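Transcription initiation factor IIB (Methanocaldococcus vulcanius, PDB 5O9I) is represented here by its mini-intein, a HINT-fold domain that probably excises itself by protein splicing and joins the flanking host sequences. Local coordinates at residues Pro11-Glu16 against Glu54-Asp59; His75-Met80 against Arg92-His97; Gly118-Leu123 against Phe154-Ile159. All coordinates share one frame; numbering follows the deposited sequence.

Contact 1 of 3, residues Pro11-Glu16 against Glu54-Asp59; sequences PIIIKE and EVIAFD
K15 and E54 face each other as an antiparallel hydrogen-bonded pair, and the backbone between them is the firm part of this contact. K15 N donates to E54 O at 2.9 Å with an angle of 159° at the hydrogen, and E54 N returns a more bent bond to K15 O at 3.0 Å. The same E54 O also lies 3.2 Å from I14 CA, a CA-H...O contact. On the buried face, I14 and V55 meet through their CG2 methyls, 4.1 Å apart. I14 holds CG1 between the backbone N and the carbonyl carbon (chi1 71°), which leaves CG2 for V55. Branched aliphatic residues suit this face, where V55 also packs on F183 and V177.

The two strands are neighbours in a four-stranded antiparallel sheet of the intein HINT fold, 19-24 and 64-68 forming its margins. Their directions differ by 134°, so they splay from K15 toward P11. Beyond V55 the backbone of 53-58 bonds instead with strand 182-185, I56 pairing with I184.

The opposite face is looser. I56 reaches across with CD1, which rests 3.7 Å from I13 CB, a hydrophobic touch beside the exposed I13. Nearby, K15 and E54 lie alongside and point the same way. The bent lysine chain brings NZ only to 3.4 Å from E54 OE1, a weak salt bridge suited to long charged chains at a partly exposed surface.

Contact 2 of 3, residues His75-Met80 against Arg92-His97; sequences HPVSEM and RVTGSH
The flat group at the centre of this contact is the peptide joining V93 to T94, and M80 covers one of its faces. The methyl CE stands over the peptide nitrogen, 3.2 Å from T94 N and 3.4 Å from V93 C, and CG lies over the same face, 3.7 Å from V93 O. On that side of the peptide CE also comes to 3.0 Å from T94 OG1, a separation so short for methyl and oxygen that the exact placing is doubtful. The imidazoles take little part: H75 NE2 stays 4.9 Å from T94 OG1, while H97 packs on D174.

M80 sets out with CG anti to the backbone N (chi1 -155°) and then bends at chi2 and chi3, which folds the thioether back over the peptide. An unbranched, flexible methionine suits such a path. Its CG also rests 3.8 Å from R92 CB, and V77 adds a loose touch from CG2 to T94 OG1. The R92 side chain also touches D7, V165 and T168.

M80 immediately precedes strand 81-85, which pairs with 89-93 in a hairpin; V93 is bonded to F81. Past V93 the chain leaves the strand and makes a turn, H97 N bonding to T94 O. The sequence T94-G95-S96-H97 fits the TxxH motif of intein block B, whose threonine and histidine in relatives assist the first splicing step. T94 bonds through its backbone to A5, the start of the modelled chain, which places the motif beside the N-terminal end where that step would occur. The contact itself is nonpolar methionine against a peptide face; it rests on shape and van der Waals packing and gives the T94 hydroxyl no hydrogen-bonding direction.

Contact 3 of 3, residues Gly118-Leu123 against Phe154-Ile159; sequences GDILVL and FIFLKI
V122 turns CG1 anti to its backbone N (chi1 -169°) while F154 holds its ring carbon CG anti to the carbonyl carbon (chi1 -55°), and the two choices bring methyl and ring together. V122 CG1 sits over one face of the F154 ring, 3.6 Å from the centroid and 23° off the normal, a CH-pi contact; L123 O lies at the ring's edge. The other methyl, CG2, passes to F156, 4.1 Å from CE1.

Behind these side chains the antiparallel strands pair regularly from I120 to L123. L121 and L157 exchange bonds, the straighter from L121 N to L157 O at 2.8 Å, and L123 does the same with I155. The pairing ends in a G1 beta bulge: G118 and D119 stand opposite I159, G118 N bonding to I159 O and I159 N to D119 O. Glycine suits the positive phi, where a side chain would press on the preceding carbonyl O. The D119 carboxylate is held by R116.

An alanine in place of F154 would probably take away the ring face under V122 CG1 and open a gap beside F58 and Y62. Paired backbone bonds fix the register, while apolar side chains on both faces, V122, L121 and L123 the more buried, add packing.

Contacts 1 and 3 meet directly although their centres are 20 Å apart: F58, at the end of strand 53-58, sets its ring edge-to-face against that of F154, with F58 CD2 3.8 Å from F154 CZ. The sheets carrying contacts 1 and 3 thus touch through an aromatic pair that belongs to a wider cluster with F100 and Y62. Contacts 2 and 3 share a sheet, reaching it by 89-93 and by the 154-162 and 120-124 strands, yet their nearest atoms stay about 8 Å apart. Contact 2 lies across the chain's centre from contact 1, with centres 21 Å apart. It alone holds the putative block B motif near A5; contacts 1 and 3 are, by this reading, probably strand pairing within the fold.

Contact 1 of 3, residues Pro11-Glu16 against Glu54-Asp59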
ATOM      1  N   PRO A  11       0.123  -3.391  -8.365  1.00 73.70           N
ATOM      2  CA  PRO A  11       1.374  -2.806  -8.802  1.00 69.70           C
ATOM      3  C   PRO A  11       1.857  -1.653  -7.916  1.00 64.72           C
ATOM      4  O   PRO A  11       1.056  -0.979  -7.236  1.00 60.46           O
ATOM      5  CB  PRO A  11       1.052  -2.328 -10.218  1.00 69.43           C
ATOM      6  CG  PRO A  11      -0.391  -2.007 -10.164  1.00 69.72           C
ATOM      7  CD  PRO A  11      -1.018  -2.924  -9.185  1.00 72.81           C
ATOM      8  N   ILE A  12       3.167  -1.469  -7.952  1.00 63.75           N
ATOM      9  CA  ILE A  12       3.840  -0.411  -7.247  1.00 65.77           C
ATOM     10  C   ILE A  12       4.969   0.150  -8.077  1.00 63.88           C
ATOM     11  O   ILE A  12       5.637  -0.529  -8.820  1.00 64.98           O
ATOM     12  CB  ILE A  12       4.509  -0.837  -5.893  1.00 69.62           C
ATOM     13  CG1 ILE A  12       5.244  -2.156  -6.098  1.00 74.95           C
ATOM     14  CG2 ILE A  12       3.503  -0.907  -4.749  1.00 68.89           C
ATOM     15  CD1 ILE A  12       6.067  -2.587  -4.915  1.00 79.75           C
ATOM     16  N   ILE A  13       5.205   1.415  -7.864  1.00 62.80           N
ATOM     17  CA  ILE A  13       6.264   2.085  -8.555  1.00 63.61           C
ATOM     18  C   ILE A  13       7.428   2.007  -7.598  1.00 64.64           C
ATOM     19  O   ILE A  13       7.315   2.444  -6.461  1.00 61.88           O
ATOM     20  CB  ILE A  13       5.858   3.523  -8.845  1.00 59.46           C
ATOM     21  CG1 ILE A  13       4.528   3.514  -9.649  1.00 58.34           C
ATOM     22  CG2 ILE A  13       7.006   4.170  -9.548  1.00 61.02           C
ATOM     23  CD1 ILE A  13       3.901   4.849  -9.982  1.00 56.32           C
ATOM     24  N   ILE A  14       8.540   1.463  -8.047  1.00 68.19           N
ATOM     25  CA  ILE A  14       9.726   1.469  -7.215  1.00 70.39           C
ATOM     26  C   ILE A  14      10.877   2.079  -7.954  1.00 72.49           C
ATOM     27  O   ILE A  14      10.837   2.189  -9.182  1.00 75.41           O
ATOM     28  CB  ILE A  14      10.073   0.068  -6.771  1.00 74.01           C
ATOM     29  CG1 ILE A  14      10.601  -0.742  -7.949  1.00 78.96           C
ATOM     30  CG2 ILE A  14       8.862  -0.615  -6.106  1.00 72.62           C
ATOM     31  CD1 ILE A  14      10.975  -2.186  -7.598  1.00 82.71           C
ATOM     32  N   LYS A  15      11.887   2.480  -7.209  1.00 74.47           N
ATOM     33  CA  LYS A  15      13.211   2.709  -7.766  1.00 80.63           C
ATOM     34  C   LYS A  15      14.271   1.696  -7.218  1.00 85.83           C
ATOM     35  O   LYS A  15      14.552   1.652  -6.015  1.00 84.25           O
ATOM     36  CB  LYS A  15      13.601   4.096  -7.410  1.00 82.21           C
ATOM     37  CG  LYS A  15      14.699   4.657  -8.257  1.00 88.05           C
ATOM     38  CD  LYS A  15      14.385   6.119  -8.603  1.00 89.09           C
ATOM     39  CE  LYS A  15      14.409   7.036  -7.406  1.00 93.51           C
ATOM     40  NZ  LYS A  15      15.828   7.274  -6.993  1.00100.92           N
ATOM     41  N   GLU A  16      14.823   0.875  -8.113  1.00 90.31           N
ATOM     42  CA  GLU A  16      15.805  -0.167  -7.770  1.00 93.90           C
ATOM     43  C   GLU A  16      17.175   0.149  -8.337  1.00 97.66           C
ATOM     44  O   GLU A  16      17.348   0.183  -9.538  1.00 99.77           O
ATOM     45  CB  GLU A  16      15.336  -1.517  -8.280  1.00 95.09           C
ATOM     46  CG  GLU A  16      16.069  -2.662  -7.622  1.00100.94           C
ATOM     47  CD  GLU A  16      15.776  -4.004  -8.230  1.00104.62           C
ATOM     48  OE1 GLU A  16      14.644  -4.143  -8.743  1.00102.72           O
ATOM     49  OE2 GLU A  16      16.670  -4.902  -8.173  1.00106.98           O
ATOM     50  N   GLU A  54      13.324   1.709  -3.312  1.00 86.13           N
ATOM     51  CA  GLU A  54      12.549   2.779  -2.736  1.00 81.28           C
ATOM     52  C   GLU A  54      11.183   2.828  -3.300  1.00 77.38           C
ATOM     53  O   GLU A  54      10.956   2.407  -4.415  1.00 77.66           O
ATOM     54  CB  GLU A  54      13.188   4.113  -3.030  1.00 82.94           C
ATOM     55  CG  GLU A  54      14.564   4.256  -2.440  1.00 87.82           C
ATOM     56  CD  GLU A  54      15.172   5.563  -2.823  1.00 90.23           C
ATOM     57  OE1 GLU A  54      15.675   5.644  -3.962  1.00 94.74           O
ATOM     58  OE2 GLU A  54      15.134   6.496  -1.997  1.00 91.49           O
ATOM     59  N   VAL A  55      10.293   3.448  -2.538  1.00 71.81           N
ATOM     60  CA  VAL A  55       8.903   3.500  -2.844  1.00 65.16           C
ATOM     61  C   VAL A  55       8.408   4.917  -2.634  1.00 60.35           C
ATOM     62  O   VAL A  55       9.019   5.681  -1.920  1.00 59.42           O
ATOM     63  CB  VAL A  55       8.248   2.425  -1.957  1.00 67.08           C
ATOM     64  CG1 VAL A  55       7.403   2.947  -0.833  1.00 65.75           C
ATOM     65  CG2 VAL A  55       7.554   1.393  -2.821  1.00 69.87           C
ATOM     66  N   ILE A  56       7.305   5.254  -3.259  1.00 55.67           N
ATOM     67  CA  ILE A  56       6.702   6.566  -3.074  1.00 54.06           C
ATOM     68  C   ILE A  56       5.819   6.631  -1.818  1.00 50.15           C
ATOM     69  O   ILE A  56       4.898   5.820  -1.637  1.00 46.16           O
ATOM     70  CB  ILE A  56       5.856   6.964  -4.328  1.00 55.15           C
ATOM     71  CG1 ILE A  56       6.734   6.970  -5.581  1.00 57.34           C
ATOM     72  CG2 ILE A  56       5.323   8.362  -4.218  1.00 52.84           C
ATOM     73  CD1 ILE A  56       5.921   6.644  -6.806  1.00 58.09           C
ATOM     74  N   ALA A  57       6.143   7.620  -0.967  1.00 49.71           N
ATOM     75  CA  ALA A  57       5.467   7.853   0.309  1.00 48.71           C
ATOM     76  C   ALA A  57       5.289   9.307   0.489  1.00 47.45           C
ATOM     77  O   ALA A  57       6.052  10.079  -0.036  1.00 47.10           O
ATOM     78  CB  ALA A  57       6.296   7.350   1.431  1.00 49.99           C
ATOM     79  N   PHE A  58       4.266   9.700   1.230  1.00 47.00           N
ATOM     80  CA  PHE A  58       4.085  11.103   1.489  1.00 45.76           C
ATOM     81  C   PHE A  58       4.800  11.525   2.728  1.00 46.41           C
ATOM     82  O   PHE A  58       4.896  10.768   3.677  1.00 48.14           O
ATOM     83  CB  PHE A  58       2.629  11.444   1.566  1.00 45.27           C
ATOM     84  CG  PHE A  58       1.935  10.998   2.829  1.00 46.08           C
ATOM     85  CD1 PHE A  58       2.038  11.759   4.033  1.00 47.32           C
ATOM     86  CD2 PHE A  58       1.087   9.939   2.812  1.00 45.44           C
ATOM     87  CE1 PHE A  58       1.385  11.382   5.181  1.00 47.32           C
ATOM     88  CE2 PHE A  58       0.360   9.612   3.921  1.00 47.16           C
ATOM     89  CZ  PHE A  58       0.555  10.307   5.129  1.00 47.84           C
ATOM     90  N   ASP A  59       5.220  12.775   2.718  1.00 47.42           N
ATOM     91  CA  ASP A  59       6.013  13.391   3.733  1.00 48.21           C
ATOM     92  C   ASP A  59       5.090  14.219   4.620  1.00 51.08           C
ATOM     93  O   ASP A  59       3.875  14.231   4.457  1.00 50.72           O
ATOM     94  CB  ASP A  59       7.176  14.179   3.092  1.00 48.80           C
ATOM     95  CG  ASP A  59       6.752  15.471   2.344  1.00 50.59           C
ATOM     96  OD1 ASP A  59       5.596  15.941   2.480  1.00 50.59           O
ATOM     97  OD2 ASP A  59       7.578  16.143   1.663  1.00 51.39           O
TER

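Contact 2 of 3, residues His75-Met80 against Arg92-His97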
ATOM      1  N   HIS A  75       2.547 -13.209   3.946  1.00112.81           N
ATOM      2  CA  HIS A  75       1.857 -14.177   4.748  1.00119.13           C
ATOM      3  C   HIS A  75       0.699 -14.770   4.019  1.00119.87           C
ATOM      4  O   HIS A  75      -0.014 -14.023   3.337  1.00114.70           O
ATOM      5  CB  HIS A  75       1.446 -13.680   6.150  1.00123.20           C
ATOM      6  CG  HIS A  75       0.478 -12.539   6.235  1.00125.61           C
ATOM      7  ND1 HIS A  75       0.880 -11.218   6.163  1.00129.48           N
ATOM      8  CD2 HIS A  75      -0.831 -12.510   6.586  1.00128.52           C
ATOM      9  CE1 HIS A  75      -0.159 -10.427   6.367  1.00125.79           C
ATOM     10  NE2 HIS A  75      -1.208 -11.187   6.632  1.00127.03           N
ATOM     11  N   PRO A  76       0.527 -16.108   4.121  1.00124.19           N
ATOM     12  CA  PRO A  76      -0.679 -16.760   3.584  1.00128.10           C
ATOM     13  C   PRO A  76      -1.968 -16.165   4.156  1.00126.90           C
ATOM     14  O   PRO A  76      -2.001 -15.664   5.293  1.00129.05           O
ATOM     15  CB  PRO A  76      -0.524 -18.235   3.998  1.00133.05           C
ATOM     16  CG  PRO A  76       0.898 -18.416   4.440  1.00133.91           C
ATOM     17  CD  PRO A  76       1.473 -17.067   4.728  1.00127.71           C
ATOM     18  N   VAL A  77      -3.016 -16.213   3.350  1.00124.75           N
ATOM     19  CA  VAL A  77      -4.219 -15.478   3.639  1.00123.40           C
ATOM     20  C   VAL A  77      -5.329 -16.099   2.825  1.00128.34           C
ATOM     21  O   VAL A  77      -5.085 -16.571   1.705  1.00126.28           O
ATOM     22  CB  VAL A  77      -4.001 -13.999   3.242  1.00120.36           C
ATOM     23  CG1 VAL A  77      -4.048 -13.809   1.712  1.00119.44           C
ATOM     24  CG2 VAL A  77      -4.953 -13.071   3.970  1.00118.16           C
ATOM     25  N   SER A  78      -6.532 -16.129   3.396  1.00135.50           N
ATOM     26  CA  SER A  78      -7.700 -16.784   2.772  1.00145.75           C
ATOM     27  C   SER A  78      -8.658 -15.783   2.148  1.00147.96           C
ATOM     28  O   SER A  78      -9.318 -16.095   1.139  1.00149.83           O
ATOM     29  CB  SER A  78      -8.444 -17.661   3.800  1.00152.06           C
ATOM     30  OG  SER A  78      -9.319 -16.918   4.651  1.00153.66           O
ATOM     31  N   GLU A  79      -8.721 -14.585   2.740  1.00148.98           N
ATOM     32  CA  GLU A  79      -9.596 -13.524   2.279  1.00147.13           C
ATOM     33  C   GLU A  79      -8.823 -12.287   1.794  1.00139.56           C
ATOM     34  O   GLU A  79      -7.627 -12.186   1.982  1.00133.58           O
ATOM     35  CB  GLU A  79     -10.595 -13.177   3.385  1.00148.79           C
ATOM     36  CG  GLU A  79     -11.698 -14.215   3.523  1.00156.17           C
ATOM     37  CD  GLU A  79     -13.015 -13.644   4.021  1.00158.03           C
ATOM     38  OE1 GLU A  79     -12.989 -12.807   4.969  1.00151.01           O
ATOM     39  OE2 GLU A  79     -14.074 -14.058   3.477  1.00163.95           O
ATOM     40  N   MET A  80      -9.544 -11.394   1.119  1.00138.40           N
ATOM     41  CA  MET A  80      -9.050 -10.084   0.672  1.00133.63           C
ATOM     42  C   MET A  80     -10.276  -9.216   0.367  1.00129.25           C
ATOM     43  O   MET A  80     -11.269  -9.737  -0.125  1.00132.08           O
ATOM     44  CB  MET A  80      -8.171 -10.240  -0.581  1.00136.75           C
ATOM     45  CG  MET A  80      -7.138  -9.142  -0.806  1.00136.01           C
ATOM     46  SD  MET A  80      -5.433  -9.585  -0.432  1.00142.52           S
ATOM     47  CE  MET A  80      -5.329  -9.204   1.336  1.00142.20           C
ATOM     48  N   ARG A  92      -6.944  -4.284  -3.897  1.00 90.99           N
ATOM     49  CA  ARG A  92      -7.328  -5.394  -3.036  1.00100.23           C
ATOM     50  C   ARG A  92      -6.403  -5.462  -1.826  1.00 97.80           C
ATOM     51  O   ARG A  92      -5.188  -5.575  -1.983  1.00 94.20           O
ATOM     52  CB  ARG A  92      -7.270  -6.719  -3.782  1.00108.50           C
ATOM     53  CG  ARG A  92      -7.997  -6.744  -5.132  1.00112.56           C
ATOM     54  CD  ARG A  92      -8.818  -7.998  -5.341  1.00118.78           C
ATOM     55  NE  ARG A  92      -8.500  -8.636  -6.636  1.00125.65           N
ATOM     56  CZ  ARG A  92      -8.354  -9.956  -6.851  1.00129.33           C
ATOM     57  NH1 ARG A  92      -8.486 -10.861  -5.865  1.00130.67           N
ATOM     58  NH2 ARG A  92      -8.045 -10.376  -8.078  1.00129.66           N
ATOM     59  N   VAL A  93      -6.979  -5.434  -0.636  1.00 96.83           N
ATOM     60  CA  VAL A  93      -6.187  -5.450   0.582  1.00 99.06           C
ATOM     61  C   VAL A  93      -6.843  -6.219   1.735  1.00103.76           C
ATOM     62  O   VAL A  93      -8.004  -6.578   1.676  1.00105.15           O
ATOM     63  CB  VAL A  93      -5.893  -4.013   1.045  1.00 94.84           C
ATOM     64  CG1 VAL A  93      -4.769  -3.411   0.239  1.00 92.62           C
ATOM     65  CG2 VAL A  93      -7.143  -3.148   0.938  1.00 93.68           C
ATOM     66  N   THR A  94      -6.054  -6.454   2.774  1.00103.71           N
ATOM     67  CA  THR A  94      -6.486  -7.138   3.985  1.00106.35           C
ATOM     68  C   THR A  94      -7.403  -6.179   4.764  1.00106.74           C
ATOM     69  O   THR A  94      -7.139  -4.963   4.862  1.00107.95           O
ATOM     70  CB  THR A  94      -5.226  -7.556   4.795  1.00105.50           C
ATOM     71  OG1 THR A  94      -4.637  -8.709   4.196  1.00107.47           O
ATOM     72  CG2 THR A  94      -5.499  -7.856   6.196  1.00107.56           C
ATOM     73  N   GLY A  95      -8.491  -6.719   5.301  1.00108.93           N
ATOM     74  CA  GLY A  95      -9.436  -5.942   6.114  1.00110.74           C
ATOM     75  C   GLY A  95      -8.887  -5.391   7.413  1.00109.76           C
ATOM     76  O   GLY A  95      -9.369  -4.384   7.907  1.00111.11           O
ATOM     77  N   SER A  96      -7.908  -6.080   7.980  1.00112.78           N
ATOM     78  CA  SER A  96      -7.185  -5.599   9.170  1.00114.56           C
ATOM     79  C   SER A  96      -6.271  -4.402   8.926  1.00112.08           C
ATOM     80  O   SER A  96      -6.097  -3.594   9.822  1.00107.30           O
ATOM     81  CB  SER A  96      -6.290  -6.697   9.738  1.00118.45           C
ATOM     82  OG  SER A  96      -5.074  -6.769   8.989  1.00115.23           O
ATOM     83  N   HIS A  97      -5.673  -4.327   7.729  1.00118.05           N
ATOM     84  CA  HIS A  97      -4.669  -3.305   7.385  1.00115.94           C
ATOM     85  C   HIS A  97      -5.375  -1.953   7.218  1.00106.93           C
ATOM     86  O   HIS A  97      -6.592  -1.891   7.276  1.00106.19           O
ATOM     87  CB  HIS A  97      -3.926  -3.740   6.104  1.00125.60           C
ATOM     88  CG  HIS A  97      -2.725  -2.907   5.760  1.00128.57           C
ATOM     89  ND1 HIS A  97      -2.726  -1.994   4.726  1.00124.77           N
ATOM     90  CD2 HIS A  97      -1.495  -2.832   6.327  1.00135.84           C
ATOM     91  CE1 HIS A  97      -1.556  -1.384   4.680  1.00123.68           C
ATOM     92  NE2 HIS A  97      -0.786  -1.881   5.630  1.00130.17           N
TER

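Contact 3 of 3, residues Gly118-Leu123 against Phe154-Ile159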
ATOM      1  N   GLY A 118     -19.222   5.379   0.738  1.00127.13           N
ATOM      2  CA  GLY A 118     -19.402   6.838   0.853  1.00123.86           C
ATOM      3  C   GLY A 118     -18.437   7.588   1.775  1.00118.45           C
ATOM      4  O   GLY A 118     -18.491   8.826   1.868  1.00113.55           O
ATOM      5  N   ASP A 119     -17.548   6.866   2.460  1.00117.36           N
ATOM      6  CA  ASP A 119     -16.441   7.518   3.113  1.00112.18           C
ATOM      7  C   ASP A 119     -15.386   7.885   2.080  1.00104.11           C
ATOM      8  O   ASP A 119     -15.303   7.314   0.965  1.00100.81           O
ATOM      9  CB  ASP A 119     -15.828   6.723   4.287  1.00115.18           C
ATOM     10  CG  ASP A 119     -16.041   7.440   5.686  1.00119.43           C
ATOM     11  OD1 ASP A 119     -17.211   7.535   6.121  1.00127.54           O
ATOM     12  OD2 ASP A 119     -15.061   7.920   6.328  1.00110.48           O
ATOM     13  N   ILE A 120     -14.610   8.873   2.516  1.00 95.57           N
ATOM     14  CA  ILE A 120     -13.651   9.533   1.711  1.00 89.83           C
ATOM     15  C   ILE A 120     -12.329   8.838   1.969  1.00 83.21           C
ATOM     16  O   ILE A 120     -11.926   8.687   3.124  1.00 81.60           O
ATOM     17  CB  ILE A 120     -13.637  11.030   2.050  1.00 92.73           C
ATOM     18  CG1 ILE A 120     -14.669  11.732   1.147  1.00 95.04           C
ATOM     19  CG2 ILE A 120     -12.243  11.650   1.896  1.00 91.29           C
ATOM     20  CD1 ILE A 120     -15.275  12.990   1.726  1.00 96.78           C
ATOM     21  N   LEU A 121     -11.691   8.406   0.879  1.00 77.30           N
ATOM     22  CA  LEU A 121     -10.362   7.816   0.924  1.00 72.30           C
ATOM     23  C   LEU A 121      -9.375   8.684   0.235  1.00 66.30           C
ATOM     24  O   LEU A 121      -9.727   9.445  -0.642  1.00 68.40           O
ATOM     25  CB  LEU A 121     -10.366   6.457   0.256  1.00 72.45           C
ATOM     26  CG  LEU A 121     -11.045   5.354   1.056  1.00 74.72           C
ATOM     27  CD1 LEU A 121     -10.678   4.013   0.430  1.00 76.18           C
ATOM     28  CD2 LEU A 121     -10.680   5.379   2.523  1.00 73.01           C
ATOM     29  N   VAL A 122      -8.129   8.566   0.663  1.00 65.35           N
ATOM     30  CA  VAL A 122      -7.011   9.345   0.118  1.00 59.63           C
ATOM     31  C   VAL A 122      -6.314   8.499  -0.960  1.00 57.68           C
ATOM     32  O   VAL A 122      -6.004   7.313  -0.738  1.00 58.89           O
ATOM     33  CB  VAL A 122      -6.005   9.708   1.220  1.00 57.92           C
ATOM     34  CG1 VAL A 122      -5.041  10.720   0.684  1.00 58.76           C
ATOM     35  CG2 VAL A 122      -6.671  10.347   2.406  1.00 57.87           C
ATOM     36  N   LEU A 123      -6.120   9.097  -2.124  1.00 53.17           N
ATOM     37  CA  LEU A 123      -5.285   8.504  -3.190  1.00 52.23           C
ATOM     38  C   LEU A 123      -4.388   9.584  -3.779  1.00 49.40           C
ATOM     39  O   LEU A 123      -4.585  10.796  -3.481  1.00 46.15           O
ATOM     40  CB  LEU A 123      -6.123   7.888  -4.334  1.00 53.79           C
ATOM     41  CG  LEU A 123      -7.082   6.757  -4.046  1.00 57.15           C
ATOM     42  CD1 LEU A 123      -8.423   7.216  -3.469  1.00 59.00           C
ATOM     43  CD2 LEU A 123      -7.308   5.950  -5.340  1.00 58.35           C
ATOM     44  N   PHE A 154      -2.583  14.653  -2.857  1.00 46.09           N
ATOM     45  CA  PHE A 154      -3.742  13.764  -2.758  1.00 45.11           C
ATOM     46  C   PHE A 154      -4.965  14.185  -3.580  1.00 45.54           C
ATOM     47  O   PHE A 154      -5.172  15.341  -3.908  1.00 44.51           O
ATOM     48  CB  PHE A 154      -4.220  13.721  -1.304  1.00 46.42           C
ATOM     49  CG  PHE A 154      -3.179  13.332  -0.313  1.00 46.04           C
ATOM     50  CD1 PHE A 154      -2.258  12.288  -0.579  1.00 47.54           C
ATOM     51  CD2 PHE A 154      -3.136  13.974   0.914  1.00 46.27           C
ATOM     52  CE1 PHE A 154      -1.299  11.931   0.360  1.00 48.25           C
ATOM     53  CE2 PHE A 154      -2.194  13.639   1.855  1.00 47.06           C
ATOM     54  CZ  PHE A 154      -1.278  12.607   1.591  1.00 47.99           C
ATOM     55  N   ILE A 155      -5.812  13.196  -3.824  1.00 45.69           N
ATOM     56  CA  ILE A 155      -7.169  13.397  -4.129  1.00 47.37           C
ATOM     57  C   ILE A 155      -7.986  12.578  -3.110  1.00 51.37           C
ATOM     58  O   ILE A 155      -7.477  11.563  -2.567  1.00 53.32           O
ATOM     59  CB  ILE A 155      -7.525  12.981  -5.557  1.00 48.24           C
ATOM     60  CG1 ILE A 155      -7.132  11.540  -5.824  1.00 48.07           C
ATOM     61  CG2 ILE A 155      -6.832  13.925  -6.524  1.00 48.71           C
ATOM     62  CD1 ILE A 155      -7.649  11.073  -7.158  1.00 48.97           C
ATOM     63  N   PHE A 156      -9.254  13.004  -2.893  1.00 52.25           N
ATOM     64  CA  PHE A 156     -10.132  12.425  -1.934  1.00 54.92           C
ATOM     65  C   PHE A 156     -11.362  11.931  -2.687  1.00 61.13           C
ATOM     66  O   PHE A 156     -12.046  12.713  -3.313  1.00 61.38           O
ATOM     67  CB  PHE A 156     -10.474  13.494  -0.894  1.00 55.32           C
ATOM     68  CG  PHE A 156      -9.269  14.191  -0.367  1.00 52.13           C
ATOM     69  CD1 PHE A 156      -8.448  13.561   0.544  1.00 51.02           C
ATOM     70  CD2 PHE A 156      -8.900  15.405  -0.876  1.00 52.30           C
ATOM     71  CE1 PHE A 156      -7.264  14.136   0.970  1.00 50.43           C
ATOM     72  CE2 PHE A 156      -7.712  16.012  -0.481  1.00 52.52           C
ATOM     73  CZ  PHE A 156      -6.868  15.361   0.462  1.00 51.31           C
ATOM     74  N   LEU A 157     -11.626  10.622  -2.651  1.00 64.97           N
ATOM     75  CA  LEU A 157     -12.662  10.017  -3.445  1.00 68.01           C
ATOM     76  C   LEU A 157     -13.521   9.165  -2.551  1.00 74.91           C
ATOM     77  O   LEU A 157     -13.030   8.673  -1.511  1.00 77.38           O
ATOM     78  CB  LEU A 157     -12.038   9.163  -4.559  1.00 67.48           C
ATOM     79  CG  LEU A 157     -11.333   9.926  -5.703  1.00 65.90           C
ATOM     80  CD1 LEU A 157     -10.877   8.976  -6.788  1.00 63.95           C
ATOM     81  CD2 LEU A 157     -12.180  11.051  -6.329  1.00 67.10           C
ATOM     82  N   LYS A 158     -14.774   8.946  -2.963  1.00 80.72           N
ATOM     83  CA  LYS A 158     -15.734   8.263  -2.080  1.00 88.25           C
ATOM     84  C   LYS A 158     -15.776   6.817  -2.508  1.00 89.52           C
ATOM     85  O   LYS A 158     -15.597   6.523  -3.698  1.00 93.77           O
ATOM     86  CB  LYS A 158     -17.150   8.856  -2.121  1.00 94.00           C
ATOM     87  CG  LYS A 158     -17.322  10.279  -2.676  1.00 95.71           C
ATOM     88  CD  LYS A 158     -18.802  10.583  -3.026  1.00 97.67           C
ATOM     89  CE  LYS A 158     -19.491  11.551  -2.033  1.00 95.52           C
ATOM     90  NZ  LYS A 158     -19.214  11.228  -0.591  1.00 92.84           N
ATOM     91  N   ILE A 159     -16.107   5.954  -1.569  1.00 93.50           N
ATOM     92  CA  ILE A 159     -16.119   4.532  -1.833  1.00 99.18           C
ATOM     93  C   ILE A 159     -17.423   4.140  -2.528  1.00106.17           C
ATOM     94  O   ILE A 159     -18.499   4.436  -2.029  1.00103.95           O
ATOM     95  CB  ILE A 159     -15.980   3.741  -0.519  1.00 99.10           C
ATOM     96  CG1 ILE A 159     -14.698   4.124   0.195  1.00 93.30           C
ATOM     97  CG2 ILE A 159     -16.056   2.234  -0.798  1.00104.47           C
ATOM     98  CD1 ILE A 159     -14.766   4.124   1.695  1.00 95.54           C
TER